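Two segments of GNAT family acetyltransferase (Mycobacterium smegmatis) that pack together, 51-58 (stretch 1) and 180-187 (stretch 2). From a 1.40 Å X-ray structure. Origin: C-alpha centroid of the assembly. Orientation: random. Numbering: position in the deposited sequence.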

# COMPACT_ATOMS: atom_id res chain seq x y z
N LEU A 51 18.41 14.70 11.36
CA LEU A 51 18.04 13.61 12.26
C LEU A 51 19.00 13.43 13.42
O LEU A 51 18.57 13.20 14.56
CB LEU A 51 17.94 12.30 11.48
CG LEU A 51 16.81 12.23 10.45
CD1 LEU A 51 17.05 11.08 9.47
CD2 LEU A 51 15.46 12.08 11.15
N GLU A 52 20.30 13.54 13.14
CA GLU A 52 21.30 13.20 14.15
C GLU A 52 21.24 14.05 15.45
O GLU A 52 21.50 13.52 16.53
CB GLU A 52 22.70 13.27 13.54
CG GLU A 52 23.77 12.59 14.40
CD GLU A 52 25.07 12.36 13.67
OE1 GLU A 52 25.38 13.12 12.74
OE2 GLU A 52 25.80 11.40 14.04
N PRO A 53 20.88 15.35 15.37
CA PRO A 53 20.81 16.08 16.65
C PRO A 53 19.76 15.53 17.62
O PRO A 53 19.81 15.88 18.80
CB PRO A 53 20.42 17.50 16.22
CG PRO A 53 20.91 17.61 14.83
CD PRO A 53 20.72 16.26 14.22
N TRP A 54 18.85 14.69 17.13
CA TRP A 54 17.69 14.24 17.91
C TRP A 54 17.68 12.73 18.13
O TRP A 54 16.81 12.22 18.82
CB TRP A 54 16.38 14.68 17.23
CG TRP A 54 16.46 16.10 16.78
CD1 TRP A 54 16.64 16.54 15.50
CD2 TRP A 54 16.44 17.26 17.61
NE1 TRP A 54 16.71 17.91 15.49
CE2 TRP A 54 16.58 18.38 16.77
CE3 TRP A 54 16.29 17.46 18.99
CZ2 TRP A 54 16.60 19.68 17.26
CZ3 TRP A 54 16.30 18.76 19.48
CH2 TRP A 54 16.46 19.85 18.62
N GLU A 55 18.67 12.05 17.56
CA GLU A 55 18.68 10.59 17.49
C GLU A 55 19.46 9.98 18.65
O GLU A 55 20.55 10.43 18.94
CB GLU A 55 19.30 10.17 16.16
CG GLU A 55 19.16 8.69 15.79
CD GLU A 55 17.75 8.32 15.36
OE1 GLU A 55 16.91 9.23 15.22
OE2 GLU A 55 17.50 7.12 15.14
N PRO A 56 18.90 8.96 19.32
CA PRO A 56 19.72 8.25 20.31
C PRO A 56 21.00 7.73 19.66
O PRO A 56 20.98 7.26 18.51
CB PRO A 56 18.80 7.11 20.77
CG PRO A 56 17.42 7.63 20.53
CD PRO A 56 17.51 8.47 19.28
N MET A 57 22.11 7.85 20.37
CA MET A 57 23.41 7.50 19.83
C MET A 57 23.56 6.00 19.63
O MET A 57 23.03 5.20 20.41
CB MET A 57 24.51 8.04 20.74
CG MET A 57 24.66 9.55 20.67
SD MET A 57 25.59 10.28 22.02
CE MET A 57 27.24 9.61 21.76
N THR A 58 24.27 5.61 18.58
CA THR A 58 24.45 4.20 18.24
C THR A 58 25.87 3.73 18.48
O THR A 58 26.14 2.53 18.43
CB THR A 58 24.13 3.94 16.76
OG1 THR A 58 24.99 4.73 15.95
CG2 THR A 58 22.68 4.27 16.45
N TYR A 180 17.90 11.85 30.03
CA TYR A 180 17.18 10.62 29.76
C TYR A 180 17.83 9.73 28.70
O TYR A 180 17.98 8.53 28.90
CB TYR A 180 15.73 10.95 29.37
CG TYR A 180 14.88 9.74 29.07
CD1 TYR A 180 14.57 8.82 30.07
CD2 TYR A 180 14.37 9.52 27.80
CE1 TYR A 180 13.79 7.71 29.79
CE2 TYR A 180 13.59 8.42 27.52
CZ TYR A 180 13.31 7.51 28.51
OH TYR A 180 12.53 6.41 28.21
N LEU A 181 18.17 10.32 27.56
CA LEU A 181 18.70 9.56 26.43
C LEU A 181 20.02 10.16 25.97
O LEU A 181 20.19 11.39 25.98
CB LEU A 181 17.71 9.55 25.26
CG LEU A 181 16.59 8.50 25.29
CD1 LEU A 181 15.44 8.90 24.38
CD2 LEU A 181 17.15 7.12 24.92
N GLU A 182 20.94 9.29 25.55
CA GLU A 182 22.23 9.74 25.04
C GLU A 182 22.03 10.21 23.61
O GLU A 182 21.81 9.39 22.71
CB GLU A 182 23.26 8.62 25.11
CG GLU A 182 24.68 9.08 25.30
CD GLU A 182 25.69 7.95 25.15
OE1 GLU A 182 25.27 6.77 25.03
OE2 GLU A 182 26.90 8.24 25.15
N VAL A 183 22.09 11.52 23.40
CA VAL A 183 21.76 12.13 22.11
C VAL A 183 22.76 13.26 21.84
O VAL A 183 22.98 14.10 22.71
CB VAL A 183 20.32 12.70 22.09
CG1 VAL A 183 20.07 13.53 20.84
CG2 VAL A 183 19.28 11.60 22.22
N ASP A 184 23.36 13.27 20.66
CA ASP A 184 24.24 14.36 20.24
C ASP A 184 25.35 14.62 21.27
O ASP A 184 25.66 15.77 21.59
CB ASP A 184 23.42 15.64 19.98
CG ASP A 184 24.18 16.68 19.17
OD1 ASP A 184 25.05 16.29 18.35
OD2 ASP A 184 23.88 17.89 19.32
N GLY A 185 25.92 13.55 21.81
CA GLY A 185 27.13 13.68 22.61
C GLY A 185 26.97 13.88 24.11
O GLY A 185 27.97 14.13 24.80
N ALA A 186 25.75 13.79 24.60
CA ALA A 186 25.50 13.94 26.04
C ALA A 186 24.17 13.34 26.41
O ALA A 186 23.34 13.07 25.55
CB ALA A 186 25.54 15.42 26.44
N TRP A 187 23.97 13.11 27.71
CA TRP A 187 22.67 12.67 28.21
C TRP A 187 21.71 13.86 28.24
O TRP A 187 21.96 14.83 28.95
CB TRP A 187 22.81 12.05 29.59
CG TRP A 187 23.55 10.76 29.57
CD1 TRP A 187 24.88 10.56 29.83
CD2 TRP A 187 23.00 9.48 29.24
NE1 TRP A 187 25.19 9.22 29.70
CE2 TRP A 187 24.05 8.54 29.34
CE3 TRP A 187 21.73 9.03 28.89
CZ2 TRP A 187 23.86 7.18 29.08
CZ3 TRP A 187 21.53 7.69 28.64
CH2 TRP A 187 22.60 6.78 28.74
O HOH W 1 22.68 11.82 18.23

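Contact between an irregular segment, 51-58, and a hairpin-like segment, 180-187, whose chain reverses through a type I' turn from Val183 to Ala186. Met57 is the residue most covered by the other segment. Its backbone N donates to Glu182 O (2.8 Å, 159° at the hydrogen), the one strong direct hydrogen bond across the contact, and the neighbouring Pro56, which has no N-H to offer, brings its CA to 3.4 Å from the same Glu182 O in a CA-H...O contact. The CA-to-CB bond of Met57 points toward the hairpin, and chi1 m with chi2 t extends the side chain along it, so that CG lies 3.9 Å from Asp184 N and SD reaches the turn. There Gly185 N donates a weak hydrogen bond to Met57 SD (3.3 Å, 149°), while Met57 SD also lies 3.6 Å from Glu182 CG; chi3 p completes the conformation. Glu182, t at both chi1 and chi2, is extended, and its aliphatic CG meets the sulfur. Gly185 adopts phi/psi 91/6, where a CB would be jammed against the carbonyl O of Asp184; the backbone itself calls for glycine. Val183, buried, takes chi1 t. Its methyls CG1 and CG2 both lie 3.7 Å from Glu55 O; CG1 also comes to 3.1 Å from Pro53 O, and CG2 to 3.9 Å from Pro56 CA. Pro53, Trp54 and Glu55 point their CA-to-CB bonds away, which leaves main chain to face the valine. The Pro56 ring, C-gamma exo, makes a looser apolar contact, CG to Leu181 CD2 at 4.4 Å. A water joins the two backbones, donating to Glu52 O (2.7 Å from the water O) and Glu55 O (2.6 Å) and accepting from Asp184 N (2.9 Å), thereby filling a gap that Glu55 O and Asp184 N, 4.3 Å apart, do not close directly.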